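Local coordinates for extracellular invertase (Aspergillus kawachii, PDB 5XH8), which probably hydrolyses sucrose and related beta-fructofuranosides as a family 32 glycoside hydrolase and readily transfers fructosyl units to build fructooligosaccharides such as 1-kestose, at residues 123-128 and 282-287; 165-170 and 244-249; 268-273 and 288-293; 317-322 and 351-356. All blocks are in the same frame, centred on the assembly; numbering follows the deposited sequence.

Interaction 1 of 4, residues 123-128 and 282-287; sequences IHWSIP and QLTSIH. With NA (sodium ion), chain B.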
loop_
_atom_site.group_PDB
_atom_site.type_symbol
_atom_site.label_atom_id
_atom_site.label_comp_id
_atom_site.label_asym_id
_atom_site.label_seq_id
_atom_site.Cartn_x
_atom_site.Cartn_y
_atom_site.Cartn_z
ATOM N N ILE A 123 11.631 12.234 -0.443
ATOM C CA ILE A 123 11.579 11.649 0.879
ATOM C C ILE A 123 12.806 12.176 1.612
ATOM O O ILE A 123 13.943 11.997 1.139
ATOM C CB ILE A 123 11.658 10.094 0.812
ATOM C CG1 ILE A 123 10.517 9.499 -0.045
ATOM C CG2 ILE A 123 11.688 9.489 2.208
ATOM C CD1 ILE A 123 10.827 8.093 -0.510
ATOM N N HIS A 124 12.586 12.820 2.755
ATOM C CA HIS A 124 13.701 13.278 3.596
ATOM C C HIS A 124 13.248 13.531 5.031
ATOM O O HIS A 124 12.137 13.967 5.260
ATOM C CB HIS A 124 14.365 14.531 3.011
ATOM C CG HIS A 124 15.741 14.777 3.533
ATOM N ND1 HIS A 124 16.014 15.740 4.481
ATOM C CD2 HIS A 124 16.919 14.164 3.269
ATOM C CE1 HIS A 124 17.304 15.731 4.759
ATOM N NE2 HIS A 124 17.878 14.781 4.042
ATOM N N TRP A 125 14.125 13.252 5.983
ATOM C CA TRP A 125 13.824 13.431 7.395
ATOM C C TRP A 125 13.398 14.863 7.764
ATOM O O TRP A 125 12.611 15.042 8.682
ATOM C CB TRP A 125 15.006 12.974 8.286
ATOM C CG TRP A 125 16.264 13.766 8.110
ATOM C CD1 TRP A 125 17.337 13.428 7.341
ATOM C CD2 TRP A 125 16.596 15.006 8.729
ATOM N NE1 TRP A 125 18.306 14.384 7.418
ATOM C CE2 TRP A 125 17.883 15.372 8.262
ATOM C CE3 TRP A 125 15.926 15.866 9.611
ATOM C CZ2 TRP A 125 18.515 16.562 8.650
ATOM C CZ3 TRP A 125 16.562 17.053 10.002
ATOM C CH2 TRP A 125 17.837 17.388 9.509
ATOM N N SER A 126 13.925 15.846 7.033
ATOM C CA SER A 126 13.706 17.263 7.304
ATOM C C SER A 126 12.392 17.834 6.797
ATOM O O SER A 126 12.111 18.974 7.088
ATOM C CB SER A 126 14.837 18.094 6.697
ATOM O OG SER A 126 14.819 18.068 5.281
ATOM N N ILE A 127 11.630 17.072 6.009
ATOM C CA ILE A 127 10.369 17.574 5.423
ATOM C C ILE A 127 9.213 16.687 5.825
ATOM O O ILE A 127 9.437 15.569 6.320
ATOM C CB ILE A 127 10.447 17.680 3.889
ATOM C CG1 ILE A 127 10.732 16.304 3.232
ATOM C CG2 ILE A 127 11.469 18.730 3.496
ATOM C CD1 ILE A 127 10.620 16.308 1.715
ATOM N N PRO A 128 7.965 17.157 5.616
ATOM C CA PRO A 128 6.855 16.257 5.961
ATOM C C PRO A 128 6.889 14.963 5.136
ATOM O O PRO A 128 7.299 14.976 3.969
ATOM C CB PRO A 128 5.598 17.102 5.663
ATOM C CG PRO A 128 6.080 18.536 5.807
ATOM C CD PRO A 128 7.497 18.522 5.292
ATOM N N GLN A 282 15.820 19.437 3.087
ATOM C CA GLN A 282 16.308 18.348 2.243
ATOM C C GLN A 282 17.819 18.150 2.209
ATOM O O GLN A 282 18.311 17.478 1.313
ATOM C CB GLN A 282 15.746 18.442 0.811
ATOM C CG GLN A 282 14.242 18.297 0.786
ATOM C CD GLN A 282 13.680 18.160 -0.621
ATOM O OE1 GLN A 282 14.002 17.238 -1.338
ATOM N NE2 GLN A 282 12.826 19.062 -0.993
ATOM N N LEU A 283 18.541 18.676 3.195
ATOM C CA LEU A 283 19.991 18.504 3.245
ATOM C C LEU A 283 20.401 17.760 4.476
ATOM O O LEU A 283 20.082 18.173 5.598
ATOM C CB LEU A 283 20.733 19.847 3.240
ATOM C CG LEU A 283 22.280 19.762 3.274
ATOM C CD1 LEU A 283 22.791 19.121 1.993
ATOM C CD2 LEU A 283 22.925 21.133 3.465
ATOM N N THR A 284 21.120 16.660 4.251
ATOM C CA THR A 284 21.864 15.983 5.292
ATOM C C THR A 284 23.313 16.417 5.159
ATOM O O THR A 284 23.938 16.126 4.142
ATOM C CB THR A 284 21.758 14.458 5.151
ATOM O OG1 THR A 284 20.393 14.084 5.346
ATOM C CG2 THR A 284 22.641 13.774 6.196
ATOM N N SER A 285 23.840 17.125 6.165
ATOM C CA SER A 285 25.191 17.711 6.038
ATOM C C SER A 285 26.239 16.772 6.569
ATOM O O SER A 285 27.369 16.838 6.122
ATOM C CB SER A 285 25.294 19.079 6.735
ATOM O OG SER A 285 24.877 18.938 8.076
ATOM N N ILE A 286 25.863 15.882 7.490
ATOM C CA ILE A 286 26.803 14.944 8.111
ATOM C C ILE A 286 26.294 13.506 7.942
ATOM O O ILE A 286 25.208 13.191 8.402
ATOM C CB ILE A 286 26.966 15.254 9.635
ATOM C CG1 ILE A 286 27.333 16.746 9.877
ATOM C CG2 ILE A 286 28.002 14.341 10.266
ATOM C CD1 ILE A 286 28.653 17.182 9.245
ATOM N N HIS A 287 27.094 12.634 7.321
ATOM C CA HIS A 287 26.734 11.222 7.175
ATOM C C HIS A 287 27.696 10.393 8.018
ATOM O O HIS A 287 28.794 10.055 7.560
ATOM C CB HIS A 287 26.805 10.820 5.686
ATOM C CG HIS A 287 25.761 11.460 4.815
ATOM N ND1 HIS A 287 25.879 12.746 4.324
ATOM C CD2 HIS A 287 24.592 10.979 4.322
ATOM C CE1 HIS A 287 24.837 13.022 3.555
ATOM N NE2 HIS A 287 24.030 11.973 3.558
HETATM NA NA NA B . 30.791 9.308 6.815
HETATM O O HOH W 1 14.956 14.751 -0.643
HETATM O O HOH W 2 31.450 8.302 8.911
#

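Interaction 2 of 4, residues 165-170 and 244-249; sequences NVTAFR and AFNFET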
loop_
_atom_site.group_PDB
_atom_site.type_symbol
_atom_site.label_atom_id
_atom_site.label_comp_id
_atom_site.label_asym_id
_atom_site.label_seq_id
_atom_site.Cartn_x
_atom_site.Cartn_y
_atom_site.Cartn_z
ATOM N N ASN A 165 4.203 8.982 12.531
ATOM C CA ASN A 165 4.642 10.059 11.670
ATOM C C ASN A 165 6.160 9.907 11.483
ATOM O O ASN A 165 6.997 10.540 12.176
ATOM C CB ASN A 165 4.272 11.389 12.318
ATOM C CG ASN A 165 4.661 12.580 11.470
ATOM O OD1 ASN A 165 4.995 12.462 10.297
ATOM N ND2 ASN A 165 4.614 13.748 12.070
ATOM N N VAL A 166 6.514 8.993 10.586
ATOM C CA VAL A 166 7.912 8.645 10.361
ATOM C C VAL A 166 8.730 9.713 9.616
ATOM O O VAL A 166 8.201 10.409 8.762
ATOM C CB VAL A 166 8.044 7.314 9.612
ATOM C CG1 VAL A 166 7.505 6.180 10.476
ATOM C CG2 VAL A 166 7.365 7.381 8.236
ATOM N N THR A 167 10.025 9.805 9.941
ATOM C CA THR A 167 10.997 10.579 9.172
ATOM C C THR A 167 11.451 9.830 7.915
ATOM O O THR A 167 11.846 10.458 6.921
ATOM C CB THR A 167 12.263 10.878 9.986
ATOM O OG1 THR A 167 12.716 9.692 10.653
ATOM C CG2 THR A 167 11.998 11.993 11.014
ATOM N N ALA A 168 11.411 8.503 8.019
ATOM C CA ALA A 168 11.887 7.547 7.044
ATOM C C ALA A 168 11.433 6.180 7.510
ATOM O O ALA A 168 11.240 5.956 8.724
ATOM C CB ALA A 168 13.411 7.550 6.968
ATOM N N PHE A 169 11.304 5.262 6.549
ATOM C CA PHE A 169 10.855 3.905 6.813
ATOM C C PHE A 169 11.349 2.949 5.717
ATOM O O PHE A 169 10.596 2.562 4.820
ATOM C CB PHE A 169 9.334 3.902 6.931
ATOM C CG PHE A 169 8.765 2.618 7.448
ATOM C CD1 PHE A 169 8.935 2.256 8.769
ATOM C CD2 PHE A 169 8.019 1.807 6.633
ATOM C CE1 PHE A 169 8.415 1.067 9.249
ATOM C CE2 PHE A 169 7.480 0.621 7.107
ATOM C CZ PHE A 169 7.673 0.256 8.426
ATOM N N ARG A 170 12.622 2.561 5.798
ATOM C CA ARG A 170 13.256 1.867 4.679
ATOM C C ARG A 170 14.429 1.004 5.091
ATOM O O ARG A 170 14.792 0.962 6.276
ATOM C CB ARG A 170 13.687 2.892 3.625
ATOM C CG ARG A 170 14.572 4.011 4.136
ATOM C CD ARG A 170 15.169 4.821 2.971
ATOM N NE ARG A 170 15.964 5.949 3.463
ATOM C CZ ARG A 170 15.498 7.160 3.798
ATOM N NH1 ARG A 170 14.211 7.495 3.634
ATOM N NH2 ARG A 170 16.352 8.077 4.281
ATOM N N ALA A 244 21.701 11.799 15.816
ATOM C CA ALA A 244 21.322 12.701 14.751
ATOM C C ALA A 244 19.818 12.613 14.437
ATOM O O ALA A 244 19.014 12.291 15.342
ATOM C CB ALA A 244 22.222 12.482 13.533
ATOM N N PHE A 245 19.413 12.892 13.199
ATOM C CA PHE A 245 17.977 13.082 12.916
ATOM C C PHE A 245 17.234 11.902 12.324
ATOM O O PHE A 245 16.006 11.922 12.256
ATOM C CB PHE A 245 17.805 14.296 12.047
ATOM C CG PHE A 245 18.208 15.584 12.725
ATOM C CD1 PHE A 245 19.526 16.017 12.699
ATOM C CD2 PHE A 245 17.261 16.368 13.379
ATOM C CE1 PHE A 245 19.900 17.210 13.306
ATOM C CE2 PHE A 245 17.624 17.566 13.999
ATOM C CZ PHE A 245 18.945 17.989 13.957
ATOM N N ASN A 246 17.961 10.876 11.893
ATOM C CA ASN A 246 17.351 9.718 11.230
ATOM C C ASN A 246 18.393 8.613 11.129
ATOM O O ASN A 246 19.548 8.906 10.892
ATOM C CB ASN A 246 16.865 10.124 9.828
ATOM C CG ASN A 246 16.057 9.041 9.160
ATOM O OD1 ASN A 246 14.985 8.664 9.637
ATOM N ND2 ASN A 246 16.563 8.537 8.047
ATOM N N PHE A 247 17.992 7.363 11.349
ATOM C CA PHE A 247 18.853 6.210 11.114
ATOM C C PHE A 247 18.586 5.608 9.715
ATOM O O PHE A 247 17.438 5.550 9.274
ATOM C CB PHE A 247 18.615 5.082 12.129
ATOM C CG PHE A 247 19.076 5.363 13.548
ATOM C CD1 PHE A 247 19.989 6.374 13.868
ATOM C CD2 PHE A 247 18.597 4.556 14.573
ATOM C CE1 PHE A 247 20.376 6.586 15.188
ATOM C CE2 PHE A 247 18.994 4.765 15.897
ATOM C CZ PHE A 247 19.891 5.774 16.194
ATOM N N GLU A 248 19.664 5.138 9.078
ATOM C CA GLU A 248 19.643 4.502 7.753
ATOM C C GLU A 248 20.451 3.200 7.813
ATOM O O GLU A 248 21.320 3.031 8.684
ATOM C CB GLU A 248 20.251 5.447 6.715
ATOM C CG GLU A 248 19.498 6.783 6.567
ATOM C CD GLU A 248 19.810 7.473 5.263
ATOM O OE1 GLU A 248 20.873 8.142 5.192
ATOM O OE2 GLU A 248 19.016 7.287 4.289
ATOM N N THR A 249 20.133 2.285 6.901
ATOM C CA THR A 249 20.889 1.040 6.653
ATOM C C THR A 249 21.300 0.260 7.909
ATOM O O THR A 249 22.434 -0.247 8.015
ATOM C CB THR A 249 22.125 1.296 5.755
ATOM O OG1 THR A 249 23.087 2.093 6.452
ATOM C CG2 THR A 249 21.699 2.007 4.482
HETATM O O HOH W 3 18.683 4.762 3.292
#

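Interaction 3 of 4, residues 268-273 and 288-293; sequences TTIGTE and DMLWVS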
loop_
_atom_site.group_PDB
_atom_site.type_symbol
_atom_site.label_atom_id
_atom_site.label_comp_id
_atom_site.label_asym_id
_atom_site.label_seq_id
_atom_site.Cartn_x
_atom_site.Cartn_y
_atom_site.Cartn_z
ATOM N N THR A 268 24.962 -3.533 16.044
ATOM C CA THR A 268 24.304 -2.986 14.855
ATOM C C THR A 268 25.253 -1.995 14.184
ATOM O O THR A 268 26.058 -1.349 14.879
ATOM C CB THR A 268 22.951 -2.316 15.199
ATOM O OG1 THR A 268 22.325 -1.793 14.009
ATOM C CG2 THR A 268 23.123 -1.195 16.235
ATOM N N THR A 269 25.200 -1.909 12.856
ATOM C CA THR A 269 25.785 -0.759 12.133
ATOM C C THR A 269 24.658 0.100 11.551
ATOM O O THR A 269 23.627 -0.431 11.117
ATOM C CB THR A 269 26.825 -1.152 11.068
ATOM O OG1 THR A 269 26.234 -1.952 10.035
ATOM C CG2 THR A 269 27.976 -1.944 11.706
ATOM N N ILE A 270 24.847 1.421 11.589
ATOM C CA ILE A 270 23.846 2.367 11.094
ATOM C C ILE A 270 24.520 3.553 10.487
ATOM O O ILE A 270 25.603 3.923 10.913
ATOM C CB ILE A 270 22.938 2.942 12.201
ATOM C CG1 ILE A 270 23.755 3.312 13.451
ATOM C CG2 ILE A 270 21.874 1.938 12.564
ATOM C CD1 ILE A 270 23.036 4.295 14.327
ATOM N N GLY A 271 23.857 4.146 9.501
ATOM C CA GLY A 271 24.150 5.495 9.065
ATOM C C GLY A 271 23.282 6.434 9.887
ATOM O O GLY A 271 22.119 6.135 10.154
ATOM N N THR A 272 23.832 7.572 10.291
ATOM C CA THR A 272 23.009 8.617 10.898
ATOM C C THR A 272 23.085 9.879 10.057
ATOM O O THR A 272 24.158 10.255 9.575
ATOM C CB THR A 272 23.395 8.904 12.383
ATOM O OG1 THR A 272 24.574 9.703 12.464
ATOM C CG2 THR A 272 23.600 7.638 13.121
ATOM N N GLU A 273 21.923 10.513 9.876
ATOM C CA GLU A 273 21.783 11.716 9.076
ATOM C C GLU A 273 21.792 12.933 10.003
ATOM O O GLU A 273 20.838 13.154 10.760
ATOM C CB GLU A 273 20.491 11.689 8.258
ATOM C CG GLU A 273 20.404 10.538 7.269
ATOM C CD GLU A 273 19.336 10.785 6.221
ATOM O OE1 GLU A 273 19.557 11.667 5.353
ATOM O OE2 GLU A 273 18.271 10.138 6.311
ATOM N N ASP A 288 27.299 10.065 9.247
ATOM C CA ASP A 288 28.132 9.251 10.150
ATOM C C ASP A 288 27.903 7.746 9.965
ATOM O O ASP A 288 26.758 7.320 9.960
ATOM C CB ASP A 288 27.830 9.588 11.614
ATOM C CG ASP A 288 28.387 10.931 12.047
ATOM O OD1 ASP A 288 29.294 11.483 11.367
ATOM O OD2 ASP A 288 27.889 11.418 13.087
ATOM N N MET A 289 28.992 6.968 9.840
ATOM C CA MET A 289 28.951 5.522 9.624
ATOM C C MET A 289 29.362 4.817 10.912
ATOM O O MET A 289 30.554 4.538 11.153
ATOM C CB MET A 289 29.857 5.098 8.475
ATOM C CG MET A 289 29.676 3.654 8.010
ATOM S SD MET A 289 27.957 3.184 7.697
ATOM C CE MET A 289 27.582 2.075 9.059
ATOM N N LEU A 290 28.358 4.535 11.735
ATOM C CA LEU A 290 28.569 4.062 13.114
ATOM C C LEU A 290 28.376 2.556 13.312
ATOM O O LEU A 290 27.660 1.889 12.547
ATOM C CB LEU A 290 27.631 4.821 14.053
ATOM C CG LEU A 290 27.603 6.339 14.004
ATOM C CD1 LEU A 290 26.582 6.892 14.998
ATOM C CD2 LEU A 290 28.974 6.904 14.301
ATOM N N TRP A 291 29.054 2.030 14.338
ATOM C CA TRP A 291 28.768 0.710 14.919
ATOM C C TRP A 291 28.396 0.908 16.391
ATOM O O TRP A 291 28.786 1.911 17.018
ATOM C CB TRP A 291 29.943 -0.272 14.775
ATOM C CG TRP A 291 31.178 0.087 15.608
ATOM C CD1 TRP A 291 32.278 0.753 15.169
ATOM C CD2 TRP A 291 31.413 -0.206 17.000
ATOM N NE1 TRP A 291 33.194 0.894 16.183
ATOM C CE2 TRP A 291 32.699 0.318 17.323
ATOM C CE3 TRP A 291 30.672 -0.866 18.004
ATOM C CZ2 TRP A 291 33.266 0.225 18.624
ATOM C CZ3 TRP A 291 31.240 -0.961 19.316
ATOM C CH2 TRP A 291 32.522 -0.408 19.600
ATOM N N VAL A 292 27.610 -0.030 16.921
ATOM C CA VAL A 292 27.089 0.059 18.295
ATOM C C VAL A 292 26.960 -1.328 18.868
ATOM O O VAL A 292 26.394 -2.215 18.219
ATOM C CB VAL A 292 25.693 0.711 18.370
ATOM C CG1 VAL A 292 25.306 1.004 19.823
ATOM C CG2 VAL A 292 25.645 1.992 17.565
ATOM N N SER A 293 27.497 -1.502 20.082
ATOM C CA SER A 293 27.351 -2.740 20.855
ATOM C C SER A 293 26.242 -2.518 21.857
ATOM O O SER A 293 26.084 -1.421 22.357
ATOM C CB SER A 293 28.652 -3.053 21.618
ATOM O OG SER A 293 28.494 -4.215 22.420
#

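Interaction 4 of 4, residues 317-322 and 351-356; sequences SSYAAA and DLFEQA. With NA (sodium ion), chain B.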
loop_
_atom_site.group_PDB
_atom_site.type_symbol
_atom_site.label_atom_id
_atom_site.label_comp_id
_atom_site.label_asym_id
_atom_site.label_seq_id
_atom_site.Cartn_x
_atom_site.Cartn_y
_atom_site.Cartn_z
ATOM N N SER A 317 32.871 10.713 3.424
ATOM C CA SER A 317 32.107 10.131 2.316
ATOM C C SER A 317 31.757 8.647 2.516
ATOM O O SER A 317 31.138 8.040 1.645
ATOM C CB SER A 317 32.877 10.342 0.997
ATOM O OG SER A 317 33.029 11.737 0.716
ATOM N N SER A 318 32.154 8.082 3.651
ATOM C CA SER A 318 31.888 6.705 4.010
ATOM C C SER A 318 30.535 6.579 4.672
ATOM O O SER A 318 30.252 7.336 5.590
ATOM C CB SER A 318 32.939 6.201 4.997
ATOM O OG SER A 318 34.218 6.230 4.419
ATOM N N TYR A 319 29.712 5.619 4.230
ATOM C CA TYR A 319 28.319 5.524 4.680
ATOM C C TYR A 319 27.645 4.214 4.270
ATOM O O TYR A 319 28.240 3.407 3.567
ATOM C CB TYR A 319 27.521 6.720 4.135
ATOM C CG TYR A 319 26.256 7.073 4.892
ATOM C CD1 TYR A 319 26.298 7.397 6.260
ATOM C CD2 TYR A 319 25.024 7.153 4.234
ATOM C CE1 TYR A 319 25.160 7.752 6.941
ATOM C CE2 TYR A 319 23.877 7.473 4.922
ATOM C CZ TYR A 319 23.946 7.789 6.277
ATOM O OH TYR A 319 22.810 8.099 7.002
ATOM N N ALA A 320 26.431 3.992 4.786
ATOM C CA ALA A 320 25.484 3.032 4.206
ATOM C C ALA A 320 25.973 1.613 4.194
ATOM O O ALA A 320 25.631 0.867 3.282
ATOM C CB ALA A 320 25.106 3.463 2.781
ATOM N N ALA A 321 26.760 1.209 5.196
ATOM C CA ALA A 321 27.356 -0.123 5.160
ATOM C C ALA A 321 26.315 -1.231 5.133
ATOM O O ALA A 321 25.299 -1.164 5.834
ATOM C CB ALA A 321 28.330 -0.319 6.297
ATOM N N ALA A 322 26.564 -2.225 4.288
ATOM C CA ALA A 322 25.783 -3.426 4.251
ATOM C C ALA A 322 26.712 -4.602 4.389
ATOM O O ALA A 322 27.650 -4.795 3.600
ATOM C CB ALA A 322 24.998 -3.549 2.957
ATOM N N ASP A 351 30.868 11.625 -4.803
ATOM C CA ASP A 351 30.561 13.013 -5.091
ATOM C C ASP A 351 29.947 13.752 -3.894
ATOM O O ASP A 351 29.055 14.590 -4.063
ATOM C CB ASP A 351 29.637 13.078 -6.334
ATOM C CG ASP A 351 28.333 12.327 -6.142
ATOM O OD1 ASP A 351 28.065 11.835 -5.022
ATOM O OD2 ASP A 351 27.588 12.199 -7.126
ATOM N N LEU A 352 30.427 13.436 -2.693
ATOM C CA LEU A 352 29.953 14.087 -1.473
ATOM C C LEU A 352 28.420 13.974 -1.345
ATOM O O LEU A 352 27.721 14.952 -1.051
ATOM C CB LEU A 352 30.415 15.558 -1.417
ATOM C CG LEU A 352 31.934 15.784 -1.396
ATOM C CD1 LEU A 352 32.237 17.279 -1.428
ATOM C CD2 LEU A 352 32.552 15.138 -0.174
ATOM N N PHE A 353 27.910 12.765 -1.573
ATOM C CA PHE A 353 26.471 12.526 -1.534
ATOM C C PHE A 353 25.722 13.499 -2.449
ATOM O O PHE A 353 24.736 14.092 -2.063
ATOM C CB PHE A 353 25.977 12.577 -0.086
ATOM C CG PHE A 353 26.819 11.768 0.859
ATOM C CD1 PHE A 353 26.619 10.395 0.983
ATOM C CD2 PHE A 353 27.825 12.377 1.616
ATOM C CE1 PHE A 353 27.402 9.655 1.849
ATOM C CE2 PHE A 353 28.598 11.635 2.491
ATOM C CZ PHE A 353 28.384 10.277 2.615
ATOM N N GLU A 354 26.264 13.663 -3.653
ATOM C CA GLU A 354 25.731 14.546 -4.697
ATOM C C GLU A 354 25.787 16.027 -4.350
ATOM O O GLU A 354 24.990 16.794 -4.846
ATOM C CB GLU A 354 24.317 14.096 -5.125
ATOM C CG GLU A 354 24.333 12.614 -5.464
ATOM C CD GLU A 354 23.032 12.050 -5.982
ATOM O OE1 GLU A 354 22.096 12.810 -6.240
ATOM O OE2 GLU A 354 22.978 10.817 -6.158
ATOM N N GLN A 355 26.750 16.427 -3.527
ATOM C CA GLN A 355 26.997 17.851 -3.236
ATOM C C GLN A 355 28.244 18.411 -3.954
ATOM O O GLN A 355 28.457 19.615 -3.946
ATOM C CB GLN A 355 27.128 18.062 -1.719
ATOM C CG GLN A 355 25.864 17.761 -0.917
ATOM C CD GLN A 355 24.691 18.643 -1.322
ATOM O OE1 GLN A 355 23.585 18.172 -1.556
ATOM N NE2 GLN A 355 24.942 19.930 -1.428
ATOM N N ALA A 356 29.046 17.558 -4.590
ATOM C CA ALA A 356 30.308 17.995 -5.193
ATOM C C ALA A 356 30.105 18.636 -6.560
ATOM O O ALA A 356 30.407 18.038 -7.614
ATOM C CB ALA A 356 31.284 16.838 -5.294
HETATM NA NA NA B . 30.791 9.308 6.815
HETATM O O HOH W 4 32.857 11.956 -1.953
HETATM O O HOH W 2 31.450 8.302 8.911
#

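Interaction 1 of 4, residues 123-128 and 282-287
Two ring N-H groups converge on one hydroxyl: His124 NE2 donates to Thr284 OG1 over 2.9 Å and Trp125 NE1 donates to the same OG1 over 3.0 Å. The indole bond lies in the plane of its ring, whereas the hydroxyl sits 20° out of the imidazole plane. Glu273 OE1 is a third partner of this oxygen. Ser126 OG forms the second polar point, accepting from Gln282 N at 2.8 Å and pairing with His124 ND1 at 2.7 Å, where either atom may be the donor. Ser126 OG stands between its own backbone N and carbonyl carbon (chi1 68°), from where it meets both. One water joins the segments as well, donating to Gln282 OE1 and, weakly, to Ile123 O.

Packing fills in around these bonds. Gln282 CA lies over one face of the imidazole in a CH-pi contact, 3.8 Å from the His124 ring centroid, while Trp125 CD1 covers the opposite face near its rim. Farther out, Ile127 CG2 meets Gln282 CG at 3.9 Å.

Ile123 O and Trp125 O each hydrogen-bond a bound glycerol, probably from the crystallisation liquor, and His287 O binds sodium at the far end of this inter-blade contact of the beta-propeller. The type I turn from His124 to Ile127 thus presents an imidazole sandwiched on both faces and gripped at both nitrogens, which should fix its rotation.

Interaction 2 of 4, residues 165-170 and 244-249
From Thr167 to Arg170 the chain runs within 5° of the direction taken from Phe245 to Glu248, yet the CA atoms of Thr167 and Asn246 are 6.7 Å apart; no backbone hydrogen bond crosses the gap, and side chains make the bonds. Thr167 and Asn246 slide past each other in opposite directions, and Thr167 OG1 donates to Asn246 OD1 over 2.7 Å. That amide oxygen also rests on Ala168 CB at 3.3 Å, while Asn246 ND2 goes on to Glu273.

The second bridge is ionic. Arg170 is extended from CG to NE, and its NH2 reaches Glu248 OE2 at 2.8 Å in a nearly straight bond (169°). The oxygen lies in the guanidinium plane but is met from above the carboxylate plane, the two flat groups standing 84° apart. A water accepts from Arg170 NE and donates to Glu248 OE2, backing up a weak direct NE bond. Each ion has a further partner: Glu134 for Arg170 NH1, and the hydroxyl of Tyr319 for Glu248 OE1.

Arg170 opens the Arg-Asp-Pro sequence characteristic of family 32 enzymes. Its pairing with a glutamate from another sheet, beside a bound glycerol, is consistent with the substrate pocket of their five-bladed beta-propeller.

Interaction 3 of 4, residues 268-273 and 288-293
Thr268 and Val292 lie side by side, their side chains pointing the same way, with Thr268 CG2 3.8 Å from Val292 CB. Ile270 and Leu290 follow on the same face of the sheet, and there Thr272 crosses Leu290 at about a right angle, bringing Thr272 CG2 to 3.6 Å from Leu290 CD1. Thr272 OG1 rests against Asp288 CB at 3.4 Å, but its hydrogen bond goes to Arg242 O; Asp288 OD2 takes the backbone N of that same arginine.

On the other face, Thr269 and Trp291 also meet at about a right angle, methyl against CB, and the indole leads away from the contact. Met289 behaves differently. Its CG is anti to the backbone N (chi1 -169°), and bends at the next two torsions carry CE back over the neighbouring strand, 3.3 Å from Ile270 O. Gly271, which has no side chain, is its cross-strand partner.

Between the two faces, the antiparallel hairpin is held by three hydrogen-bonded pairs, Thr268 with Val292, Ile270 with Leu290 and Thr272 with Asp288. Leu290 N donates to Ile270 O over 2.9 Å, almost in line with the carbonyl, whereas Ile270 N approaches Leu290 O tilted 32° from the carbonyl plane. The hydroxyls of buried Thr268 and Thr272 bond Asn251 O and Arg242 O, so no side-chain hydrogen bond crosses between these propeller strands, and their side chains meet by van der Waals contact.

Interaction 4 of 4, residues 317-322 and 351-356
Ser317 OG and Leu352 N share one water, 2.7 Å from the hydroxyl and 2.9 Å from the amide nitrogen, which donates to it. This link ties the start of the beta-propeller strand 318-326 to the loop that follows its antiparallel neighbour, strand 341-348. No direct hydrogen bond crosses the contact, and the rest is van der Waals packing.

Phe353 does most of it. Its ring comes in edge first toward Tyr319 CB, with Phe353 CE1 3.7 Å away, and its tip, CZ, lies 3.7 Å from Ser317 CA. The two aromatic side chains cross at about a right angle, planes 84° apart, in an oblique pair whose centroids are 5.8 Å apart. Tyr319 CG is anti to its backbone N (chi1 -158°), and the phenol runs on to bond Glu248 through its hydroxyl. His287 joins the cluster, stacked with Phe353 and edge-to-face with Tyr319.

Leu352, Phe353 and Glu354 all have left-handed helical backbone angles, and Asp351 closes this tight loop as an Asx motif, its OD1 accepting from Glu354 N. Beside the aromatic contact, the CA-CB bond of Ser318 points away from the loop and its OG bonds Asp313, while its carbonyl oxygen serves the metal with His287, Gly315 and Phe316. Ser318 O sits 2.4 Å from the sodium ion, and a water lies at the same distance from the sodium.

The four contacts meet around two residues, Glu273 and Tyr319. Glu273, at the end of the hairpin strand of interaction 3, places OE1 2.6 Å from Thr284 OG1 of interaction 1, while Glu248 N of interaction 2 lies 2.9 Å from Gly271 O, extending the same sheet. Tyr319 of interaction 4 reaches Glu248 OE1 with its hydroxyl at 2.7 Å and lays CE1 3.3 Å from Gly271 CA. Sodium is shared by interactions 1 and 4, whose centres are about 14 Å apart. Interactions 1 and 2, with centres about 9 Å apart, flank bound glycerol, probably marking the sugar pocket, and Trp125 packs on Phe245 between them.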